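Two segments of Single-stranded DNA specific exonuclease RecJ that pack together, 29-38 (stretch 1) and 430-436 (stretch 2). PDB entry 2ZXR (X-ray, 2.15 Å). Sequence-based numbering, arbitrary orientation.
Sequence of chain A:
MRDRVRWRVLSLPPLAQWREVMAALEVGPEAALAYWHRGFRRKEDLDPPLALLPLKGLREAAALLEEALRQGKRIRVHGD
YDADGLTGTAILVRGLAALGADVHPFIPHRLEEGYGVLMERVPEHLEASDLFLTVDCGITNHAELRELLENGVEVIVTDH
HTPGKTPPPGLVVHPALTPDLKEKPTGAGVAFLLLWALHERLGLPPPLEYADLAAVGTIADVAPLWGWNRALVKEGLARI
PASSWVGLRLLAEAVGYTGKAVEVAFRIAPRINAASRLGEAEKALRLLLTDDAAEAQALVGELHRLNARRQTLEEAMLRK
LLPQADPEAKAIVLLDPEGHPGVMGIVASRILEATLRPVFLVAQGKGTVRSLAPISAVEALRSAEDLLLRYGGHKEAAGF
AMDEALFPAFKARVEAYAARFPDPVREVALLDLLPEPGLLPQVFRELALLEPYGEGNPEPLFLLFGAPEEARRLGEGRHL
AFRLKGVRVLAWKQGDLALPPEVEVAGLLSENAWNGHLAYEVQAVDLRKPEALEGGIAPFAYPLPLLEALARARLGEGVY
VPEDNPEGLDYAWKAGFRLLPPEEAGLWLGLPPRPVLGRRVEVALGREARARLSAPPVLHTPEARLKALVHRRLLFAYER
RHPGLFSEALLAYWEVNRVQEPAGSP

Stretch 1, residues 29-38: PEAALAYWHR
Stretch 2 (430-436) LLDLLPE

Residues 29-37 form a helix, phi/psi near -60/-45, against which one side of a mostly extended segment, 430-436, packs through van der Waals contact alone; no hydrogen bond crosses the interface, and the two surfaces together bury 298 Å². The register is set by Glu30 CA to Asp432 CA at 7.2 Å and Ala34 CA to Leu431 CA at 6.8 Å, so the second stretch, read from Leu431 to Pro435, runs back toward the N-terminal end of the helix. Helical bonds include Leu33 N to Pro29 O (3.0 Å), Tyr35 N to Ala31 O (2.9 Å), Trp36 N to Ala32 O (2.8 Å) and His37 N to Leu33 O (3.1 Å).

In the second stretch Leu431 adopts phi/psi -71/-48, a local break in the extended path; Asp432 is almost fully extended at -177/177, and Leu433 to Glu436 continue with phi near -70 and psi from 138 to 176. Leu431 is the centre of the contact. Its CA-to-CB bond points sideways, but chi1 of -150° (t) and chi2 of -136°, between wells, bring both methyls to the helix. Leu431 CD1 lies 3.6 Å from Glu30 O and 4.1 Å from Ala34 CB; Leu431 CD2 lies 3.8 Å from Leu33 CB and 3.8 Å from Ala34 N. Leu431 CD2 also meets the edge of the His37 ring, near its plane, 4.4 Å from His37 CD2; that ring has chi1 -81° (m) and chi2 -56°.

The CA-to-CB bond of Leu33 points toward the second stretch, and chi1 -117°, off the wells, with chi2 161° (t) places Leu33 CD1 4.2 Å from Asp432 CB, a contact with the aliphatic part of the acid. The CA-to-CB bond of Asp432 points toward the helix, with chi1 -178° (t) and chi2 -157°; a weak hydrogen bond runs from the backbone N of the following residue, Leu433, to Asp432 OD2 (2.5 Å).

Glu30 starts sideways, then folds across by chi1 -62° (m), chi2 78° (p) and chi3 18°. Glu30 CG rests 3.5 Å from Pro435 CG and 4.2 Å from Asp432 OD1. The first contact is apolar in character, methylene against proline ring; the CA-to-CB bond of Pro435 points toward the helix, and its ring has C-gamma exo pucker. The CA-to-CB bonds of Ala31 and Leu434 point away from the opposing stretch, and Leu434 (chi1 -169°, t; chi2 74°, p) takes no part in the contact.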

# COMPACT_ATOMS: atom_id res chain seq x y z
N PRO A 29 6.70 20.60 0.14
CA PRO A 29 7.75 19.56 0.09
C PRO A 29 7.37 18.13 0.55
O PRO A 29 7.85 17.17 -0.01
CB PRO A 29 8.88 20.18 0.92
CG PRO A 29 8.15 21.02 1.95
CD PRO A 29 7.02 21.65 1.12
N GLU A 30 6.52 17.99 1.56
CA GLU A 30 6.12 16.65 2.02
C GLU A 30 5.40 15.86 0.96
O GLU A 30 5.81 14.76 0.59
CB GLU A 30 5.22 16.76 3.25
CG GLU A 30 5.88 17.40 4.45
CD GLU A 30 5.93 18.90 4.32
OE1 GLU A 30 5.16 19.46 3.49
OE2 GLU A 30 6.73 19.52 5.06
N ALA A 31 4.30 16.42 0.48
CA ALA A 31 3.51 15.77 -0.55
C ALA A 31 4.34 15.56 -1.81
O ALA A 31 4.26 14.51 -2.46
CB ALA A 31 2.26 16.61 -0.84
N ALA A 32 5.15 16.55 -2.17
CA ALA A 32 5.99 16.41 -3.37
C ALA A 32 6.94 15.23 -3.21
O ALA A 32 7.28 14.58 -4.18
CB ALA A 32 6.79 17.69 -3.63
N LEU A 33 7.37 14.97 -1.98
CA LEU A 33 8.26 13.84 -1.73
C LEU A 33 7.52 12.55 -2.12
O LEU A 33 8.07 11.68 -2.81
CB LEU A 33 8.60 13.80 -0.24
CG LEU A 33 10.05 13.99 0.20
CD1 LEU A 33 10.10 14.37 1.69
CD2 LEU A 33 10.81 12.70 -0.04
N ALA A 34 6.27 12.44 -1.68
CA ALA A 34 5.42 11.28 -1.98
C ALA A 34 5.20 11.14 -3.49
O ALA A 34 5.42 10.07 -4.07
CB ALA A 34 4.08 11.42 -1.25
N TYR A 35 4.79 12.23 -4.13
CA TYR A 35 4.59 12.18 -5.58
C TYR A 35 5.87 11.78 -6.30
O TYR A 35 5.84 10.91 -7.19
CB TYR A 35 4.09 13.53 -6.10
CG TYR A 35 2.74 13.90 -5.58
CD1 TYR A 35 1.64 13.07 -5.79
CD2 TYR A 35 2.55 15.07 -4.84
CE1 TYR A 35 0.39 13.40 -5.27
CE2 TYR A 35 1.32 15.40 -4.32
CZ TYR A 35 0.24 14.57 -4.53
OH TYR A 35 -0.97 14.89 -3.99
N TRP A 36 7.01 12.37 -5.91
CA TRP A 36 8.27 12.01 -6.57
C TRP A 36 8.53 10.51 -6.49
O TRP A 36 8.90 9.87 -7.48
CB TRP A 36 9.45 12.77 -5.97
CG TRP A 36 10.74 12.53 -6.73
CD1 TRP A 36 11.16 13.17 -7.87
CD2 TRP A 36 11.77 11.58 -6.41
NE1 TRP A 36 12.39 12.68 -8.27
CE2 TRP A 36 12.78 11.71 -7.39
CE3 TRP A 36 11.93 10.64 -5.38
CZ2 TRP A 36 13.95 10.93 -7.38
CZ3 TRP A 36 13.10 9.86 -5.37
CH2 TRP A 36 14.09 10.01 -6.36
N HIS A 37 8.32 9.94 -5.31
CA HIS A 37 8.52 8.51 -5.10
C HIS A 37 7.54 7.62 -5.86
O HIS A 37 7.91 6.52 -6.27
CB HIS A 37 8.42 8.17 -3.61
CG HIS A 37 9.68 8.45 -2.84
ND1 HIS A 37 10.90 7.91 -3.19
CD2 HIS A 37 9.91 9.23 -1.75
CE1 HIS A 37 11.83 8.35 -2.36
NE2 HIS A 37 11.25 9.15 -1.48
N ARG A 38 6.30 8.07 -6.02
CA ARG A 38 5.27 7.29 -6.70
C ARG A 38 5.32 7.55 -8.18
O ARG A 38 4.47 7.08 -8.92
CB ARG A 38 3.87 7.67 -6.20
CG ARG A 38 3.71 7.81 -4.69
CD ARG A 38 3.35 6.51 -4.03
NE ARG A 38 3.47 6.58 -2.57
CZ ARG A 38 2.45 6.68 -1.73
NH1 ARG A 38 1.21 6.74 -2.18
NH2 ARG A 38 2.69 6.68 -0.42
N LEU A 430 8.75 4.98 5.77
CA LEU A 430 8.38 6.29 6.30
C LEU A 430 8.70 7.35 5.27
O LEU A 430 9.81 7.40 4.74
CB LEU A 430 9.15 6.57 7.59
CG LEU A 430 8.72 5.95 8.92
CD1 LEU A 430 7.22 5.77 8.97
CD2 LEU A 430 9.41 4.64 9.11
N LEU A 431 7.71 8.19 4.99
CA LEU A 431 7.84 9.26 4.02
C LEU A 431 8.75 10.36 4.54
O LEU A 431 9.67 10.79 3.85
CB LEU A 431 6.47 9.88 3.72
CG LEU A 431 6.10 10.51 2.36
CD1 LEU A 431 5.37 11.83 2.63
CD2 LEU A 431 7.29 10.71 1.49
N ASP A 432 8.52 10.78 5.77
CA ASP A 432 9.31 11.87 6.33
C ASP A 432 8.88 12.10 7.77
O ASP A 432 7.96 11.45 8.26
CB ASP A 432 9.01 13.13 5.51
CG ASP A 432 9.81 14.33 5.96
OD1 ASP A 432 9.35 15.47 5.68
OD2 ASP A 432 10.89 14.16 6.57
N LEU A 433 9.58 13.02 8.43
CA LEU A 433 9.28 13.42 9.80
C LEU A 433 7.99 14.23 9.69
O LEU A 433 7.85 15.00 8.76
CB LEU A 433 10.39 14.34 10.33
CG LEU A 433 11.59 13.87 11.18
CD1 LEU A 433 11.37 12.46 11.62
CD2 LEU A 433 12.91 14.02 10.41
N LEU A 434 7.04 14.05 10.60
CA LEU A 434 5.79 14.81 10.54
C LEU A 434 6.09 16.30 10.72
O LEU A 434 6.94 16.65 11.53
CB LEU A 434 4.83 14.37 11.65
CG LEU A 434 3.40 14.89 11.53
CD1 LEU A 434 2.69 14.11 10.43
CD2 LEU A 434 2.66 14.71 12.85
N PRO A 435 5.43 17.18 9.95
CA PRO A 435 5.62 18.64 10.04
C PRO A 435 5.03 19.17 11.34
O PRO A 435 4.44 18.41 12.09
CB PRO A 435 4.84 19.17 8.82
CG PRO A 435 5.01 18.08 7.82
CD PRO A 435 4.72 16.84 8.70
N GLU A 436 5.21 20.46 11.61
CA GLU A 436 4.65 21.06 12.83
C GLU A 436 3.13 21.07 12.67
O GLU A 436 2.59 21.07 11.55
CB GLU A 436 5.18 22.49 13.03
CG GLU A 436 6.68 22.57 13.32
CD GLU A 436 7.04 22.20 14.74
OE1 GLU A 436 8.24 21.93 14.99
OE2 GLU A 436 6.14 22.18 15.62